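Local coordinates for UPF0255 protein frsA (Vibrio vulnificus, PDB 3MVE) that probably hydrolyses carboxylic esters to an alcohol and a carboxylate, as a carboxylesterase of the FrsA family with an alpha/beta-hydrolase fold, at residues A[164-169]-A[185-190]; A[191-196]-A[219-224]; A[200-205]-A[318-323]; A[227-232]-A[242-247]. One frame throughout, in Å; residues are numbered along the deposited sequence.

The four contacts belong to one alpha/beta-hydrolase domain built round a mixed sheet. Interaction 1 pairs the edge strand 167-174 with 179-186. Interaction 2 pairs strands 193-199 and 223-227. Their centres are about 10 Å apart, because strand 179-186 lies next to 223-227. Interactions 3 and 4 lie beyond the C-terminal ends of strands 193-199 and 223-227. The loops there meet helix 314-323 and the start of helix 246-254, respectively, with centres about 11 Å apart. Along the chain, interaction 1 closes before interaction 2 opens, interactions 2 and 3 cross, and interaction 4 is nested inside the loop that interaction 3 closes. Arg323 packs on Ser231. The two strands of interaction 2 thus lead directly into both loop contacts.

Interaction 1. Residues A[164-169]-A[185-190]; sequences SKYIIK and HLTNTD
Tyr166 leads from the helix end into the beta hairpin at one edge of the sheet, whose antiparallel strands 167-174 and 179-186 meet here at their open end. Ahead of it, Ser164 OG accepts from Tyr166 N, an ST turn that shapes the entry to the strand. The carbonyl of Lys165 shares a water with Thr187 O. Tyr166 itself sets one edge of its ring near Leu186 O, and its CE1 lies 4.1 Å from Thr187 CG2. Thr187 OG1 bonds elsewhere, to Asp221. Ile167 forms a hydrogen-bonded pair with Leu186: Ile167 N gives to Leu186 O at 2.9 Å, and Leu186 N gives to Ile167 O at 2.6 Å. Its CG1 is anti to the carbonyl carbon (chi1 -58°), and CD1 reaches past the strand end to Asn188 CA, 3.5 Å away. Ile168 pairs with His185 without hydrogen bonds. Their side chains share the face that packs on Trp210 of helix 210-217. Ile168 CG2 lies over one face of the imidazole, whose NE2 bonds Tyr157 OH. Lys169 returns to the face of Ile167 and Leu186. Its aliphatic chain runs out along that face, and CE lies 4.1 Å from both Leu186 CD1 and Thr189 CG2.

Interaction 2. Residues A[191-196]-A[219-224]; sequences KPHPVV and KHDIAM
The imidazole of His193 lies against Asp221, crossing its side chain at an angle. One ring face carries Lys191 O, 3.2 Å above the plane and shifted toward the rim. Asp221 O approaches the ring obliquely, 3.5 Å from His193 ND1, and Asp221 CB lies 3.9 Å from the same nitrogen. The planes of ring and carboxylate are 24° apart, yet the two groups do not bond each other. His193 NE2 is held by Asn188 OD1, and Asp221 OD1 by Thr187 OG1, so both polar ends are tied to the turn after strand 179-186. Asp221 has positive phi and is the C-prime residue of the Schellman motif that ends helix 210-217. From there the chain enters strand 223-227 and completes a beta-alpha-beta crossover with strand 193-199. The two strands are parallel. Ala223 N donates to Pro194 O at 2.8 Å, and Val196 N donates to Ala223 O at 2.7 Å. Val195 and Ala223 point to one face of the sheet, where Val195 CG2 meets the Ala223 methyl at 4.1 Å. On the face of Val196 and Met224, Val196 CG2 sits beside its own backbone N (CG1 anti, chi1 169°) and touches Ile222 CG2 at 3.6 Å.

Interaction 3. Residues A[200-205]-A[318-323]; sequences AGLDSL and DVLASR. With EDO (1,2-ethanediol), chain D.
Leu202 and Arg323 bury the most surface here, and Arg323 grips the leucine carbonyl. Arg323 NE donates to Leu202 O at 2.7 Å. The NE bond lies in the carbonyl plane, and the oxygen sits at the guanidinium edge, near its plane. NH2 of the same group adds a weak bond to Leu202 O at 3.0 Å. One buried carbonyl oxygen therefore receives two N-H groups. The arginine chain bends at chi2 (-71°), which turns the guanidinium back from helix 314-323 toward the loop. NH2 also bonds His139 O, which ties a third part of the chain to the same group. The segment 200-205 is the loop after strand 193-199 of the alpha/beta-hydrolase sheet. In this fold the oxyanion-hole loop usually lies there. Leu202 N donates to O1 of a bound 1,2-ethanediol at 2.9 Å; the diol, probably from the crystallisation liquor, also bonds Phe273 N and Tyr316 OH. Its place beside these backbone N-H groups is consistent with an oxyanion hole. Leu202 sets its CB toward the helix, 4.2 Å from Val319 CG1, and its CD1 meets Leu320 CD1 at 4.3 Å. Val319 turns its other methyl, CG2, toward Asp203 CB. The Asp203 carboxylate leads away, to Arg54 and Tyr137.

Interaction 4. Residues A[227-232]-A[242-247]; sequences VDMPSV and EDYSRL
Tyr244 meets Met229 with its ring and Pro230 with its carbonyl oxygen. Just before it, Asp243 opens a type I turn that runs to Arg246, and its carboxylate forms a salt bridge with Arg280. The Met229 and Tyr244 side chains lie side by side and point the same way, with Met229 CE 3.8 Å from Tyr244 CD1. The methyl reaches the ring obliquely. The methionine bends at chi3 (71°), which carries CE back to the tyrosine backbone, 3.3 Å from Tyr244 O. That oxygen is also 3.3 Å from Pro230 CD, so both carbons pack against one carbonyl. Outside the two segments, Arg280 makes a cation-pi contact with the ring and Trp341 an edge-to-face one. The partner segment, 227-232, leaves strand 223-227 of the alpha/beta-hydrolase sheet and folds into a type II turn from Met229 to Val232. The contact therefore joins the loop at the end of that strand to the start of helix 246-254. Arg246 opens the helix. Its CG sits between the backbone N and the carbonyl carbon (chi1 66°), and the chain then runs extended to NE. Its NH1 donates to Asp243 O at 3.3 Å, from above the carbonyl plane, and lies 3.6 Å from Pro230 CG. NH2 bonds Pro239 O. Leu247 then points into the loop. Its side chain slides past the proline ring in the opposite direction, with CD1 3.6 Å from Pro230 CG. The same methyl lies 3.7 Å from Asp228 O, whose carbonyl is hydrogen-bonded by Ser235 OG.

Interaction 1. Residues A[164-169]-A[185-190]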
loop_
_atom_site.group_PDB
_atom_site.type_symbol
_atom_site.label_atom_id
_atom_site.label_comp_id
_atom_site.label_asym_id
_atom_site.label_seq_id
_atom_site.Cartn_x
_atom_site.Cartn_y
_atom_site.Cartn_z
ATOM N N SER A 164 0.769 -17.103 -13.089
ATOM C CA SER A 164 -0.295 -17.930 -13.643
ATOM C C SER A 164 -0.176 -18.166 -15.143
ATOM O O SER A 164 0.385 -17.345 -15.870
ATOM C CB SER A 164 -1.659 -17.294 -13.344
ATOM O OG SER A 164 -2.714 -18.169 -13.706
ATOM N N LYS A 165 -0.705 -19.300 -15.595
ATOM C CA LYS A 165 -0.721 -19.632 -17.019
ATOM C C LYS A 165 -1.953 -18.936 -17.596
ATOM O O LYS A 165 -2.061 -18.738 -18.801
ATOM C CB LYS A 165 -0.815 -21.146 -17.226
ATOM C CG LYS A 165 0.410 -21.896 -16.724
ATOM C CD LYS A 165 0.255 -23.407 -16.845
ATOM C CE LYS A 165 1.470 -24.124 -16.236
ATOM N NZ LYS A 165 1.349 -25.612 -16.282
ATOM N N TYR A 166 -2.875 -18.562 -16.712
ATOM C CA TYR A 166 -4.088 -17.846 -17.094
ATOM C C TYR A 166 -3.689 -16.387 -17.279
ATOM O O TYR A 166 -2.727 -15.921 -16.655
ATOM C CB TYR A 166 -5.143 -17.956 -15.990
ATOM C CG TYR A 166 -5.661 -19.359 -15.807
ATOM C CD1 TYR A 166 -6.791 -19.800 -16.494
ATOM C CD2 TYR A 166 -4.983 -20.270 -14.995
ATOM C CE1 TYR A 166 -7.233 -21.113 -16.376
ATOM C CE2 TYR A 166 -5.410 -21.581 -14.872
ATOM C CZ TYR A 166 -6.535 -21.997 -15.560
ATOM O OH TYR A 166 -6.983 -23.277 -15.411
ATOM N N ILE A 167 -4.413 -15.672 -18.137
ATOM C CA ILE A 167 -4.122 -14.269 -18.396
ATOM C C ILE A 167 -5.030 -13.338 -17.597
ATOM O O ILE A 167 -6.259 -13.514 -17.558
ATOM C CB ILE A 167 -4.287 -13.900 -19.901
ATOM C CG1 ILE A 167 -3.375 -14.757 -20.780
ATOM C CG2 ILE A 167 -3.892 -12.443 -20.116
ATOM C CD1 ILE A 167 -3.849 -16.158 -21.005
ATOM N N ILE A 168 -4.415 -12.348 -16.960
ATOM C CA ILE A 168 -5.154 -11.366 -16.181
ATOM C C ILE A 168 -4.673 -9.994 -16.589
ATOM O O ILE A 168 -3.511 -9.639 -16.371
ATOM C CB ILE A 168 -4.931 -11.520 -14.666
ATOM C CG1 ILE A 168 -5.457 -12.876 -14.187
ATOM C CG2 ILE A 168 -5.644 -10.394 -13.934
ATOM C CD1 ILE A 168 -5.536 -13.013 -12.657
ATOM N N LYS A 169 -5.569 -9.221 -17.185
ATOM C CA LYS A 169 -5.222 -7.882 -17.644
ATOM C C LYS A 169 -5.887 -6.817 -16.797
ATOM O O LYS A 169 -7.089 -6.858 -16.558
ATOM C CB LYS A 169 -5.639 -7.713 -19.101
ATOM C CG LYS A 169 -4.929 -8.669 -20.056
ATOM C CD LYS A 169 -5.433 -8.514 -21.486
ATOM C CE LYS A 169 -4.808 -9.567 -22.404
ATOM N NZ LYS A 169 -3.339 -9.361 -22.552
ATOM N N HIS A 185 -9.946 -11.471 -16.605
ATOM C CA HIS A 185 -9.366 -12.785 -16.410
ATOM C C HIS A 185 -9.715 -13.660 -17.616
ATOM O O HIS A 185 -10.889 -13.797 -17.977
ATOM C CB HIS A 185 -9.921 -13.420 -15.131
ATOM C CG HIS A 185 -9.730 -12.589 -13.899
ATOM N ND1 HIS A 185 -10.373 -11.385 -13.703
ATOM C CD2 HIS A 185 -9.009 -12.817 -12.774
ATOM C CE1 HIS A 185 -10.062 -10.912 -12.509
ATOM N NE2 HIS A 185 -9.235 -11.760 -11.925
ATOM N N LEU A 186 -8.702 -14.253 -18.239
ATOM C CA LEU A 186 -8.941 -15.069 -19.419
ATOM C C LEU A 186 -8.186 -16.388 -19.378
ATOM O O LEU A 186 -7.085 -16.481 -18.822
ATOM C CB LEU A 186 -8.514 -14.300 -20.677
ATOM C CG LEU A 186 -9.091 -12.903 -20.943
ATOM C CD1 LEU A 186 -7.947 -11.954 -21.312
ATOM C CD2 LEU A 186 -10.152 -12.961 -22.067
ATOM N N THR A 187 -8.777 -17.417 -19.973
ATOM C CA THR A 187 -8.112 -18.707 -20.027
ATOM C C THR A 187 -7.013 -18.600 -21.080
ATOM O O THR A 187 -5.982 -19.274 -20.992
ATOM C CB THR A 187 -9.095 -19.828 -20.403
ATOM O OG1 THR A 187 -9.886 -19.424 -21.533
ATOM C CG2 THR A 187 -10.010 -20.132 -19.222
ATOM N N ASN A 188 -7.245 -17.740 -22.071
ATOM C CA ASN A 188 -6.287 -17.495 -23.150
ATOM C C ASN A 188 -6.806 -16.374 -24.035
ATOM O O ASN A 188 -7.929 -15.907 -23.855
ATOM C CB ASN A 188 -6.070 -18.756 -24.005
ATOM C CG ASN A 188 -7.301 -19.147 -24.799
ATOM O OD1 ASN A 188 -7.766 -18.406 -25.669
ATOM N ND2 ASN A 188 -7.836 -20.318 -24.498
ATOM N N THR A 189 -5.981 -15.926 -24.972
ATOM C CA THR A 189 -6.387 -14.868 -25.882
ATOM C C THR A 189 -6.328 -15.393 -27.312
ATOM O O THR A 189 -6.000 -14.658 -28.246
ATOM C CB THR A 189 -5.462 -13.642 -25.771
ATOM O OG1 THR A 189 -4.129 -14.021 -26.130
ATOM C CG2 THR A 189 -5.467 -13.091 -24.353
ATOM N N ASP A 190 -6.655 -16.667 -27.487
ATOM C CA ASP A 190 -6.610 -17.265 -28.814
ATOM C C ASP A 190 -7.820 -16.890 -29.664
ATOM O O ASP A 190 -7.753 -16.910 -30.892
ATOM C CB ASP A 190 -6.476 -18.785 -28.698
ATOM C CG ASP A 190 -5.226 -19.197 -27.929
ATOM O OD1 ASP A 190 -4.165 -18.569 -28.130
ATOM O OD2 ASP A 190 -5.298 -20.151 -27.126
HETATM O O HOH W 1 -3.279 -19.266 -21.197
#

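Interaction 2. Residues A[191-196]-A[219-224]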
loop_
_atom_site.group_PDB
_atom_site.type_symbol
_atom_site.label_atom_id
_atom_site.label_comp_id
_atom_site.label_asym_id
_atom_site.label_seq_id
_atom_site.Cartn_x
_atom_site.Cartn_y
_atom_site.Cartn_z
ATOM N N LYS A 191 -8.920 -16.544 -29.007
ATOM C CA LYS A 191 -10.132 -16.140 -29.702
ATOM C C LYS A 191 -10.965 -15.309 -28.746
ATOM O O LYS A 191 -10.758 -15.369 -27.542
ATOM C CB LYS A 191 -10.938 -17.359 -30.139
ATOM C CG LYS A 191 -11.380 -18.254 -28.999
ATOM C CD LYS A 191 -12.544 -19.131 -29.426
ATOM C CE LYS A 191 -12.516 -20.464 -28.696
ATOM N NZ LYS A 191 -11.279 -21.229 -29.047
ATOM N N PRO A 192 -11.912 -14.514 -29.268
ATOM C CA PRO A 192 -12.726 -13.709 -28.354
ATOM C C PRO A 192 -13.538 -14.648 -27.464
ATOM O O PRO A 192 -14.107 -15.632 -27.953
ATOM C CB PRO A 192 -13.617 -12.896 -29.302
ATOM C CG PRO A 192 -12.801 -12.793 -30.554
ATOM C CD PRO A 192 -12.232 -14.195 -30.672
ATOM N N HIS A 193 -13.598 -14.350 -26.168
ATOM C CA HIS A 193 -14.342 -15.196 -25.243
ATOM C C HIS A 193 -15.571 -14.542 -24.654
ATOM O O HIS A 193 -15.643 -13.322 -24.549
ATOM C CB HIS A 193 -13.445 -15.649 -24.079
ATOM C CG HIS A 193 -12.318 -16.535 -24.498
ATOM N ND1 HIS A 193 -12.519 -17.784 -25.051
ATOM C CD2 HIS A 193 -10.976 -16.347 -24.471
ATOM C CE1 HIS A 193 -11.351 -18.323 -25.347
ATOM N NE2 HIS A 193 -10.398 -17.472 -25.005
ATOM N N PRO A 194 -16.576 -15.356 -24.289
ATOM C CA PRO A 194 -17.795 -14.808 -23.682
ATOM C C PRO A 194 -17.249 -14.226 -22.375
ATOM O O PRO A 194 -16.250 -14.725 -21.852
ATOM C CB PRO A 194 -18.646 -16.047 -23.423
ATOM C CG PRO A 194 -18.180 -17.010 -24.480
ATOM C CD PRO A 194 -16.696 -16.810 -24.503
ATOM N N VAL A 195 -17.881 -13.196 -21.836
ATOM C CA VAL A 195 -17.365 -12.596 -20.619
ATOM C C VAL A 195 -18.463 -12.268 -19.613
ATOM O O VAL A 195 -19.599 -11.951 -19.980
ATOM C CB VAL A 195 -16.594 -11.301 -20.951
ATOM C CG1 VAL A 195 -17.518 -10.338 -21.693
ATOM C CG2 VAL A 195 -16.056 -10.654 -19.669
ATOM N N VAL A 196 -18.101 -12.340 -18.336
ATOM C CA VAL A 196 -19.023 -12.047 -17.255
ATOM C C VAL A 196 -18.502 -10.852 -16.467
ATOM O O VAL A 196 -17.348 -10.826 -16.050
ATOM C CB VAL A 196 -19.177 -13.275 -16.322
ATOM C CG1 VAL A 196 -19.921 -12.890 -15.067
ATOM C CG2 VAL A 196 -19.948 -14.379 -17.049
ATOM N N LYS A 219 -13.603 -23.261 -16.691
ATOM C CA LYS A 219 -13.867 -24.554 -17.333
ATOM C C LYS A 219 -14.485 -24.423 -18.726
ATOM O O LYS A 219 -14.209 -25.232 -19.601
ATOM C CB LYS A 219 -14.766 -25.427 -16.437
ATOM N N HIS A 220 -15.311 -23.399 -18.927
ATOM C CA HIS A 220 -15.969 -23.175 -20.219
ATOM C C HIS A 220 -15.355 -21.998 -20.961
ATOM O O HIS A 220 -15.974 -21.454 -21.872
ATOM C CB HIS A 220 -17.450 -22.884 -19.994
ATOM C CG HIS A 220 -17.981 -23.471 -18.726
ATOM N ND1 HIS A 220 -18.213 -24.822 -18.574
ATOM C CD2 HIS A 220 -18.225 -22.904 -17.519
ATOM C CE1 HIS A 220 -18.571 -25.064 -17.324
ATOM N NE2 HIS A 220 -18.585 -23.919 -16.664
ATOM N N ASP A 221 -14.153 -21.594 -20.564
ATOM C CA ASP A 221 -13.483 -20.462 -21.200
ATOM C C ASP A 221 -14.309 -19.182 -21.128
ATOM O O ASP A 221 -14.257 -18.350 -22.033
ATOM C CB ASP A 221 -13.169 -20.772 -22.667
ATOM C CG ASP A 221 -12.164 -21.895 -22.821
ATOM O OD1 ASP A 221 -11.055 -21.783 -22.261
ATOM O OD2 ASP A 221 -12.478 -22.895 -23.501
ATOM N N ILE A 222 -15.104 -19.029 -20.077
ATOM C CA ILE A 222 -15.878 -17.804 -19.923
ATOM C C ILE A 222 -14.941 -16.845 -19.194
ATOM O O ILE A 222 -14.375 -17.208 -18.173
ATOM C CB ILE A 222 -17.144 -18.023 -19.076
ATOM C CG1 ILE A 222 -18.150 -18.878 -19.854
ATOM C CG2 ILE A 222 -17.753 -16.684 -18.693
ATOM C CD1 ILE A 222 -19.426 -19.186 -19.073
ATOM N N ALA A 223 -14.751 -15.644 -19.734
ATOM C CA ALA A 223 -13.874 -14.659 -19.114
ATOM C C ALA A 223 -14.573 -13.905 -17.972
ATOM O O ALA A 223 -15.794 -13.766 -17.966
ATOM C CB ALA A 223 -13.376 -13.673 -20.172
ATOM N N MET A 224 -13.799 -13.426 -17.004
ATOM C CA MET A 224 -14.367 -12.691 -15.884
ATOM C C MET A 224 -13.756 -11.299 -15.832
ATOM O O MET A 224 -12.534 -11.140 -15.886
ATOM C CB MET A 224 -14.101 -13.429 -14.563
ATOM C CG MET A 224 -14.692 -12.765 -13.321
ATOM S SD MET A 224 -14.314 -13.682 -11.751
ATOM C CE MET A 224 -12.655 -13.113 -11.364
#

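Interaction 3. Residues A[200-205]-A[318-323]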
loop_
_atom_site.group_PDB
_atom_site.type_symbol
_atom_site.label_atom_id
_atom_site.label_comp_id
_atom_site.label_asym_id
_atom_site.label_seq_id
_atom_site.Cartn_x
_atom_site.Cartn_y
_atom_site.Cartn_z
ATOM N N ALA A 200 -18.790 -7.508 -6.539
ATOM C CA ALA A 200 -18.941 -8.102 -5.220
ATOM C C ALA A 200 -19.722 -7.057 -4.414
ATOM O O ALA A 200 -20.161 -6.044 -4.965
ATOM C CB ALA A 200 -17.577 -8.367 -4.595
ATOM N N GLY A 201 -19.916 -7.297 -3.126
ATOM C CA GLY A 201 -20.665 -6.334 -2.329
ATOM C C GLY A 201 -19.991 -4.986 -2.089
ATOM O O GLY A 201 -19.041 -4.610 -2.777
ATOM N N LEU A 202 -20.506 -4.242 -1.114
ATOM C CA LEU A 202 -19.940 -2.955 -0.759
ATOM C C LEU A 202 -18.801 -3.199 0.235
ATOM O O LEU A 202 -18.023 -2.298 0.514
ATOM C CB LEU A 202 -21.004 -2.060 -0.114
ATOM C CG LEU A 202 -22.113 -1.488 -1.013
ATOM C CD1 LEU A 202 -23.063 -0.621 -0.176
ATOM C CD2 LEU A 202 -21.480 -0.657 -2.131
ATOM N N ASP A 203 -18.721 -4.425 0.759
ATOM C CA ASP A 203 -17.692 -4.802 1.736
ATOM C C ASP A 203 -16.644 -5.783 1.192
ATOM O O ASP A 203 -15.924 -6.410 1.962
ATOM C CB ASP A 203 -18.357 -5.424 2.971
ATOM C CG ASP A 203 -19.094 -6.728 2.654
ATOM O OD1 ASP A 203 -19.173 -7.115 1.473
ATOM O OD2 ASP A 203 -19.599 -7.373 3.592
ATOM N N SER A 204 -16.540 -5.904 -0.124
ATOM C CA SER A 204 -15.589 -6.837 -0.723
ATOM C C SER A 204 -14.800 -6.162 -1.852
ATOM O O SER A 204 -15.266 -5.206 -2.440
ATOM C CB SER A 204 -16.360 -8.049 -1.266
ATOM O OG SER A 204 -15.483 -9.029 -1.790
ATOM N N LEU A 205 -13.601 -6.647 -2.148
ATOM C CA LEU A 205 -12.800 -6.047 -3.222
ATOM C C LEU A 205 -12.953 -6.859 -4.507
ATOM O O LEU A 205 -13.220 -8.067 -4.458
ATOM C CB LEU A 205 -11.315 -5.985 -2.832
ATOM C CG LEU A 205 -10.920 -5.390 -1.471
ATOM C CD1 LEU A 205 -9.406 -5.466 -1.322
ATOM C CD2 LEU A 205 -11.384 -3.952 -1.348
ATOM N N ASP A 318 -21.782 0.630 9.721
ATOM C CA ASP A 318 -20.484 1.291 9.568
ATOM C C ASP A 318 -20.111 1.315 8.089
ATOM O O ASP A 318 -19.609 2.309 7.593
ATOM C CB ASP A 318 -19.370 0.542 10.313
ATOM C CG ASP A 318 -19.417 0.732 11.819
ATOM O OD1 ASP A 318 -20.238 1.533 12.327
ATOM O OD2 ASP A 318 -18.600 0.062 12.496
ATOM N N VAL A 319 -20.356 0.209 7.397
ATOM C CA VAL A 319 -20.038 0.108 5.977
ATOM C C VAL A 319 -20.901 1.065 5.150
ATOM O O VAL A 319 -20.399 1.786 4.284
ATOM C CB VAL A 319 -20.238 -1.352 5.464
ATOM C CG1 VAL A 319 -20.153 -1.391 3.942
ATOM C CG2 VAL A 319 -19.162 -2.279 6.080
ATOM N N LEU A 320 -22.200 1.063 5.414
ATOM C CA LEU A 320 -23.121 1.951 4.713
ATOM C C LEU A 320 -22.656 3.400 4.892
ATOM O O LEU A 320 -22.500 4.151 3.920
ATOM C CB LEU A 320 -24.522 1.779 5.293
ATOM C CG LEU A 320 -25.636 1.154 4.447
ATOM C CD1 LEU A 320 -25.120 0.034 3.558
ATOM C CD2 LEU A 320 -26.725 0.656 5.403
ATOM N N ALA A 321 -22.413 3.780 6.142
ATOM C CA ALA A 321 -21.981 5.135 6.453
ATOM C C ALA A 321 -20.671 5.507 5.752
ATOM O O ALA A 321 -20.515 6.633 5.269
ATOM C CB ALA A 321 -21.829 5.300 7.960
ATOM N N SER A 322 -19.735 4.563 5.693
ATOM C CA SER A 322 -18.445 4.815 5.063
ATOM C C SER A 322 -18.582 4.990 3.551
ATOM O O SER A 322 -17.985 5.886 2.953
ATOM C CB SER A 322 -17.471 3.668 5.372
ATOM O OG SER A 322 -16.154 3.994 4.953
ATOM N N ARG A 323 -19.379 4.139 2.934
ATOM C CA ARG A 323 -19.570 4.215 1.503
ATOM C C ARG A 323 -20.373 5.441 1.102
ATOM O O ARG A 323 -20.108 6.033 0.058
ATOM C CB ARG A 323 -20.235 2.942 1.000
ATOM C CG ARG A 323 -19.429 1.677 1.317
ATOM C CD ARG A 323 -18.139 1.565 0.490
ATOM N NE ARG A 323 -17.415 0.357 0.878
ATOM C CZ ARG A 323 -16.539 0.302 1.875
ATOM N NH1 ARG A 323 -16.249 1.391 2.573
ATOM N NH2 ARG A 323 -16.011 -0.859 2.233
HETATM C C1 EDO D . -23.540 -5.405 1.004
HETATM O O1 EDO D . -23.075 -5.229 -0.334
HETATM C C2 EDO D . -24.698 -4.445 1.286
HETATM O O2 EDO D . -25.862 -5.199 1.649
#

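Interaction 4. Residues A[227-232]-A[242-247]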
loop_
_atom_site.group_PDB
_atom_site.type_symbol
_atom_site.label_atom_id
_atom_site.label_comp_id
_atom_site.label_asym_id
_atom_site.label_seq_id
_atom_site.Cartn_x
_atom_site.Cartn_y
_atom_site.Cartn_z
ATOM N N VAL A 227 -14.972 -5.424 -11.320
ATOM C CA VAL A 227 -15.035 -3.971 -11.213
ATOM C C VAL A 227 -15.567 -3.600 -9.831
ATOM O O VAL A 227 -16.529 -4.191 -9.361
ATOM C CB VAL A 227 -16.015 -3.364 -12.247
ATOM C CG1 VAL A 227 -15.940 -1.853 -12.189
ATOM C CG2 VAL A 227 -15.706 -3.886 -13.663
ATOM N N ASP A 228 -14.936 -2.639 -9.170
ATOM C CA ASP A 228 -15.422 -2.210 -7.867
ATOM C C ASP A 228 -16.568 -1.227 -8.075
ATOM O O ASP A 228 -16.539 -0.421 -9.010
ATOM C CB ASP A 228 -14.322 -1.501 -7.069
ATOM C CG ASP A 228 -13.233 -2.443 -6.618
ATOM O OD1 ASP A 228 -13.581 -3.479 -6.015
ATOM O OD2 ASP A 228 -12.039 -2.148 -6.871
ATOM N N MET A 229 -17.573 -1.292 -7.214
ATOM C CA MET A 229 -18.689 -0.361 -7.298
ATOM C C MET A 229 -18.185 0.972 -6.763
ATOM O O MET A 229 -17.182 1.023 -6.060
ATOM C CB MET A 229 -19.867 -0.826 -6.438
ATOM C CG MET A 229 -20.658 -1.966 -7.026
ATOM S SD MET A 229 -22.240 -2.106 -6.203
ATOM C CE MET A 229 -23.036 -0.637 -6.840
ATOM N N PRO A 230 -18.887 2.073 -7.081
ATOM C CA PRO A 230 -18.457 3.389 -6.596
ATOM C C PRO A 230 -18.308 3.376 -5.078
ATOM O O PRO A 230 -19.130 2.774 -4.376
ATOM C CB PRO A 230 -19.587 4.315 -7.055
ATOM C CG PRO A 230 -20.138 3.606 -8.255
ATOM C CD PRO A 230 -20.151 2.175 -7.828
ATOM N N SER A 231 -17.253 4.036 -4.598
ATOM C CA SER A 231 -16.910 4.160 -3.177
ATOM C C SER A 231 -16.167 2.945 -2.620
ATOM O O SER A 231 -15.821 2.910 -1.436
ATOM C CB SER A 231 -18.164 4.447 -2.325
ATOM O OG SER A 231 -19.034 3.325 -2.234
ATOM N N VAL A 232 -15.915 1.958 -3.480
ATOM C CA VAL A 232 -15.222 0.728 -3.079
ATOM C C VAL A 232 -13.908 0.520 -3.835
ATOM O O VAL A 232 -13.845 0.755 -5.034
ATOM C CB VAL A 232 -16.093 -0.532 -3.359
ATOM C CG1 VAL A 232 -15.430 -1.755 -2.764
ATOM C CG2 VAL A 232 -17.505 -0.349 -2.813
ATOM N N GLU A 242 -27.124 7.690 -6.848
ATOM C CA GLU A 242 -28.326 6.892 -7.080
ATOM C C GLU A 242 -28.098 6.057 -8.335
ATOM O O GLU A 242 -28.726 5.018 -8.532
ATOM C CB GLU A 242 -29.543 7.808 -7.254
ATOM N N ASP A 243 -27.193 6.528 -9.182
ATOM C CA ASP A 243 -26.853 5.822 -10.408
ATOM C C ASP A 243 -25.562 5.063 -10.107
ATOM O O ASP A 243 -24.524 5.306 -10.721
ATOM C CB ASP A 243 -26.639 6.823 -11.548
ATOM C CG ASP A 243 -26.384 6.140 -12.880
ATOM O OD1 ASP A 243 -26.788 4.960 -13.025
ATOM O OD2 ASP A 243 -25.790 6.777 -13.783
ATOM N N TYR A 244 -25.641 4.141 -9.152
ATOM C CA TYR A 244 -24.480 3.378 -8.731
ATOM C C TYR A 244 -24.027 2.246 -9.638
ATOM O O TYR A 244 -23.062 1.556 -9.327
ATOM C CB TYR A 244 -24.688 2.853 -7.307
ATOM C CG TYR A 244 -26.047 2.253 -7.063
ATOM C CD1 TYR A 244 -26.404 1.026 -7.621
ATOM C CD2 TYR A 244 -26.988 2.930 -6.287
ATOM C CE1 TYR A 244 -27.666 0.488 -7.415
ATOM C CE2 TYR A 244 -28.252 2.403 -6.072
ATOM C CZ TYR A 244 -28.587 1.185 -6.639
ATOM O OH TYR A 244 -29.850 0.682 -6.448
ATOM N N SER A 245 -24.704 2.067 -10.764
ATOM C CA SER A 245 -24.333 1.024 -11.703
ATOM C C SER A 245 -23.569 1.603 -12.888
ATOM O O SER A 245 -23.196 0.874 -13.806
ATOM C CB SER A 245 -25.587 0.285 -12.195
ATOM O OG SER A 245 -26.554 1.186 -12.716
ATOM N N ARG A 246 -23.316 2.913 -12.848
ATOM C CA ARG A 246 -22.625 3.606 -13.940
ATOM C C ARG A 246 -21.215 3.124 -14.292
ATOM O O ARG A 246 -20.844 3.118 -15.471
ATOM C CB ARG A 246 -22.604 5.122 -13.678
ATOM C CG ARG A 246 -21.789 5.593 -12.476
ATOM C CD ARG A 246 -22.008 7.101 -12.281
ATOM N NE ARG A 246 -21.063 7.733 -11.356
ATOM C CZ ARG A 246 -20.977 7.461 -10.055
ATOM N NH1 ARG A 246 -21.782 6.557 -9.503
ATOM N NH2 ARG A 246 -20.087 8.097 -9.301
ATOM N N LEU A 247 -20.420 2.725 -13.297
ATOM C CA LEU A 247 -19.076 2.255 -13.603
ATOM C C LEU A 247 -19.146 0.943 -14.362
ATOM O O LEU A 247 -18.354 0.718 -15.280
ATOM C CB LEU A 247 -18.251 2.072 -12.337
ATOM C CG LEU A 247 -18.200 3.294 -11.430
ATOM C CD1 LEU A 247 -17.251 2.991 -10.263
ATOM C CD2 LEU A 247 -17.749 4.528 -12.227
#